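Local coordinates for Glyoxalase/bleomycin resistance protein/dioxygenase (PDB 4MYM) that is of uncharacterised function but belongs by name to the glyoxalase/bleomycin resistance/dioxygenase family, whose members bind small molecules or catalyse metal-dependent reactions, at residues 134-139 with 150-156. Residues are numbered along the deposited sequence; the frame is centred on the assembly and turned at random.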
loop_
_atom_site.group_PDB
_atom_site.type_symbol
_atom_site.label_atom_id
_atom_site.label_comp_id
_atom_site.label_asym_id
_atom_site.label_seq_id
_atom_site.Cartn_x
_atom_site.Cartn_y
_atom_site.Cartn_z
ATOM N N TRP A 134 4.859 5.898 -20.496
ATOM C CA TRP A 134 5.913 5.254 -19.703
ATOM C C TRP A 134 6.138 3.781 -20.084
ATOM O O TRP A 134 6.688 3.013 -19.297
ATOM C CB TRP A 134 5.611 5.377 -18.211
ATOM C CG TRP A 134 4.215 5.058 -17.834
ATOM C CD1 TRP A 134 3.704 3.836 -17.558
ATOM C CD2 TRP A 134 3.149 5.993 -17.659
ATOM N NE1 TRP A 134 2.372 3.939 -17.227
ATOM C CE2 TRP A 134 2.008 5.259 -17.281
ATOM C CE3 TRP A 134 3.044 7.381 -17.798
ATOM C CZ2 TRP A 134 0.787 5.861 -17.038
ATOM C CZ3 TRP A 134 1.824 7.980 -17.554
ATOM C CH2 TRP A 134 0.712 7.222 -17.175
ATOM N N ASN A 135 5.709 3.402 -21.288
ATOM C CA ASN A 135 6.010 2.090 -21.883
ATOM C C ASN A 135 5.297 0.906 -21.216
ATOM O O ASN A 135 5.828 -0.227 -21.161
ATOM C CB ASN A 135 7.535 1.856 -21.950
ATOM C CG ASN A 135 7.923 0.910 -23.075
ATOM O OD1 ASN A 135 8.670 -0.071 -22.889
ATOM N ND2 ASN A 135 7.382 1.173 -24.237
ATOM N N ALA A 136 4.073 1.170 -20.760
ATOM C CA ALA A 136 3.207 0.152 -20.177
ATOM C C ALA A 136 1.806 0.242 -20.731
ATOM O O ALA A 136 1.336 1.327 -21.097
ATOM C CB ALA A 136 3.174 0.285 -18.656
ATOM N N ARG A 137 1.133 -0.912 -20.778
ATOM C CA ARG A 137 -0.272 -0.989 -21.063
ATOM C C ARG A 137 -0.975 -1.133 -19.714
ATOM O O ARG A 137 -0.659 -2.052 -18.946
ATOM C CB ARG A 137 -0.573 -2.174 -21.987
ATOM C CG ARG A 137 -2.040 -2.349 -22.324
ATOM C CD ARG A 137 -2.227 -3.250 -23.540
ATOM N NE ARG A 137 -3.583 -3.223 -24.067
ATOM C CZ ARG A 137 -4.049 -2.343 -24.958
ATOM N NH1 ARG A 137 -3.286 -1.372 -25.430
ATOM N NH2 ARG A 137 -5.310 -2.435 -25.381
ATOM N N CYS A 138 -1.891 -0.206 -19.423
ATOM C CA CYS A 138 -2.488 -0.067 -18.090
ATOM C C CYS A 138 -3.987 0.055 -18.082
ATOM O O CYS A 138 -4.599 0.543 -19.047
ATOM C CB CYS A 138 -1.942 1.177 -17.386
ATOM S SG CYS A 138 -0.159 1.286 -17.376
ATOM N N ILE A 139 -4.572 -0.373 -16.964
ATOM C CA ILE A 139 -5.961 -0.090 -16.657
ATOM C C ILE A 139 -6.047 0.406 -15.210
ATOM O O ILE A 139 -5.250 0.002 -14.349
ATOM C CB ILE A 139 -6.879 -1.306 -16.880
ATOM C CG1 ILE A 139 -6.363 -2.541 -16.127
ATOM C CG2 ILE A 139 -6.983 -1.581 -18.386
ATOM C CD1 ILE A 139 -7.174 -3.798 -16.366
ATOM N N GLU A 150 -4.172 -0.075 -10.251
ATOM C CA GLU A 150 -3.577 -0.114 -11.559
ATOM C C GLU A 150 -3.151 -1.559 -11.819
ATOM O O GLU A 150 -2.521 -2.182 -10.970
ATOM C CB GLU A 150 -2.362 0.785 -11.622
ATOM C CG GLU A 150 -1.622 0.738 -12.963
ATOM C CD GLU A 150 -0.240 1.327 -12.905
ATOM O OE1 GLU A 150 0.578 0.863 -12.076
ATOM O OE2 GLU A 150 0.062 2.228 -13.704
ATOM N N TYR A 151 -3.553 -2.103 -12.962
ATOM C CA TYR A 151 -2.952 -3.323 -13.489
ATOM C C TYR A 151 -2.129 -2.833 -14.662
ATOM O O TYR A 151 -2.613 -2.038 -15.477
ATOM C CB TYR A 151 -4.002 -4.334 -13.962
ATOM C CG TYR A 151 -4.766 -5.102 -12.909
ATOM C CD1 TYR A 151 -5.077 -4.549 -11.666
ATOM C CD2 TYR A 151 -5.241 -6.383 -13.179
ATOM C CE1 TYR A 151 -5.792 -5.258 -10.722
ATOM C CE2 TYR A 151 -5.967 -7.089 -12.240
ATOM C CZ TYR A 151 -6.234 -6.523 -11.008
ATOM O OH TYR A 151 -6.973 -7.226 -10.083
ATOM N N PHE A 152 -0.868 -3.245 -14.737
ATOM C CA PHE A 152 0.022 -2.774 -15.778
ATOM C C PHE A 152 0.906 -3.918 -16.259
ATOM O O PHE A 152 1.152 -4.873 -15.516
ATOM C CB PHE A 152 0.879 -1.582 -15.337
ATOM C CG PHE A 152 1.983 -1.923 -14.359
ATOM C CD1 PHE A 152 1.713 -2.081 -13.001
ATOM C CD2 PHE A 152 3.292 -2.052 -14.789
ATOM C CE1 PHE A 152 2.725 -2.399 -12.101
ATOM C CE2 PHE A 152 4.302 -2.375 -13.888
ATOM C CZ PHE A 152 4.020 -2.532 -12.550
ATOM N N ALA A 153 1.336 -3.809 -17.511
ATOM C CA ALA A 153 2.338 -4.707 -18.079
ATOM C C ALA A 153 3.228 -3.931 -19.048
ATOM O O ALA A 153 2.762 -3.059 -19.793
ATOM C CB ALA A 153 1.669 -5.888 -18.748
ATOM N N TRP A 154 4.524 -4.232 -19.004
ATOM C CA TRP A 154 5.508 -3.498 -19.776
ATOM C C TRP A 154 5.394 -3.859 -21.255
ATOM O O TRP A 154 5.208 -5.017 -21.595
ATOM C CB TRP A 154 6.931 -3.807 -19.298
ATOM C CG TRP A 154 7.210 -3.339 -17.913
ATOM C CD1 TRP A 154 7.591 -4.103 -16.862
ATOM C CD2 TRP A 154 7.114 -1.998 -17.427
ATOM N NE1 TRP A 154 7.736 -3.326 -15.747
ATOM C CE2 TRP A 154 7.444 -2.029 -16.064
ATOM C CE3 TRP A 154 6.763 -0.779 -18.009
ATOM C CZ2 TRP A 154 7.447 -0.882 -15.268
ATOM C CZ3 TRP A 154 6.761 0.360 -17.221
ATOM C CH2 TRP A 154 7.106 0.297 -15.862
ATOM N N LEU A 155 5.492 -2.851 -22.105
ATOM C CA LEU A 155 5.594 -3.049 -23.548
ATOM C C LEU A 155 7.034 -3.431 -23.872
ATOM O O LEU A 155 7.894 -3.442 -22.982
ATOM C CB LEU A 155 5.203 -1.765 -24.282
ATOM C CG LEU A 155 3.789 -1.237 -24.013
ATOM C CD1 LEU A 155 3.583 0.096 -24.713
ATOM C CD2 LEU A 155 2.732 -2.240 -24.453
ATOM N N GLU A 156 7.309 -3.745 -25.137
ATOM C CA GLU A 156 8.679 -4.086 -25.543
ATOM C C GLU A 156 9.680 -3.051 -25.046
ATOM O O GLU A 156 9.464 -1.852 -25.192
ATOM C CB GLU A 156 8.812 -4.211 -27.069
ATOM C CG GLU A 156 10.269 -4.392 -27.498
ATOM C CD GLU A 156 10.472 -4.616 -28.987
ATOM O OE1 GLU A 156 9.543 -4.344 -29.782
ATOM O OE2 GLU A 156 11.589 -5.049 -29.357
#
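Trp154 lays the rim of its indole beside Ala136 and the loop before it, in the beta hairpin of strands 136-142 and 147-154. This hairpin forms the middle of a four-stranded sheet, flanked by strands 99-104 and 130-132, consistent with a βαβββ module of the vicinal oxygen chelate fold. Ala136 CB is a small bump beside the ring, 3.8 Å from Trp154 CE3. The backbone oxygens of Trp134 and Asn135 meet the indole edge near its plane, with Asn135 O 3.3 Å from Trp154 CE3. Phe152 CE2 sits over one face of that indole. Phe152 CB also packs against Cys138 SG at 3.7 Å. Nearby, Glu150 OE1 hydrogen-bonds a molecule probably from the crystallisation liquor, which may mark a pocket.

On the other side of the sheet, facing helix 108-120, Ile139 CG1, set between its backbone N and carbonyl carbon (chi1 53°), lies 3.7 Å from Tyr151 CB. Arg137 packs its CB against Leu155 CD2, then extends away to salt bridges with Asp112 and Asp131. Paired backbone hydrogen bonds join Arg137 to Ala153 and Ile139 to Tyr151. Beyond them, Leu155 CG folds over Asn135 O at 3.6 Å. That same oxygen accepts a hydrogen bond from Leu155 N at 2.8 Å, with an N-H...O angle of 169°.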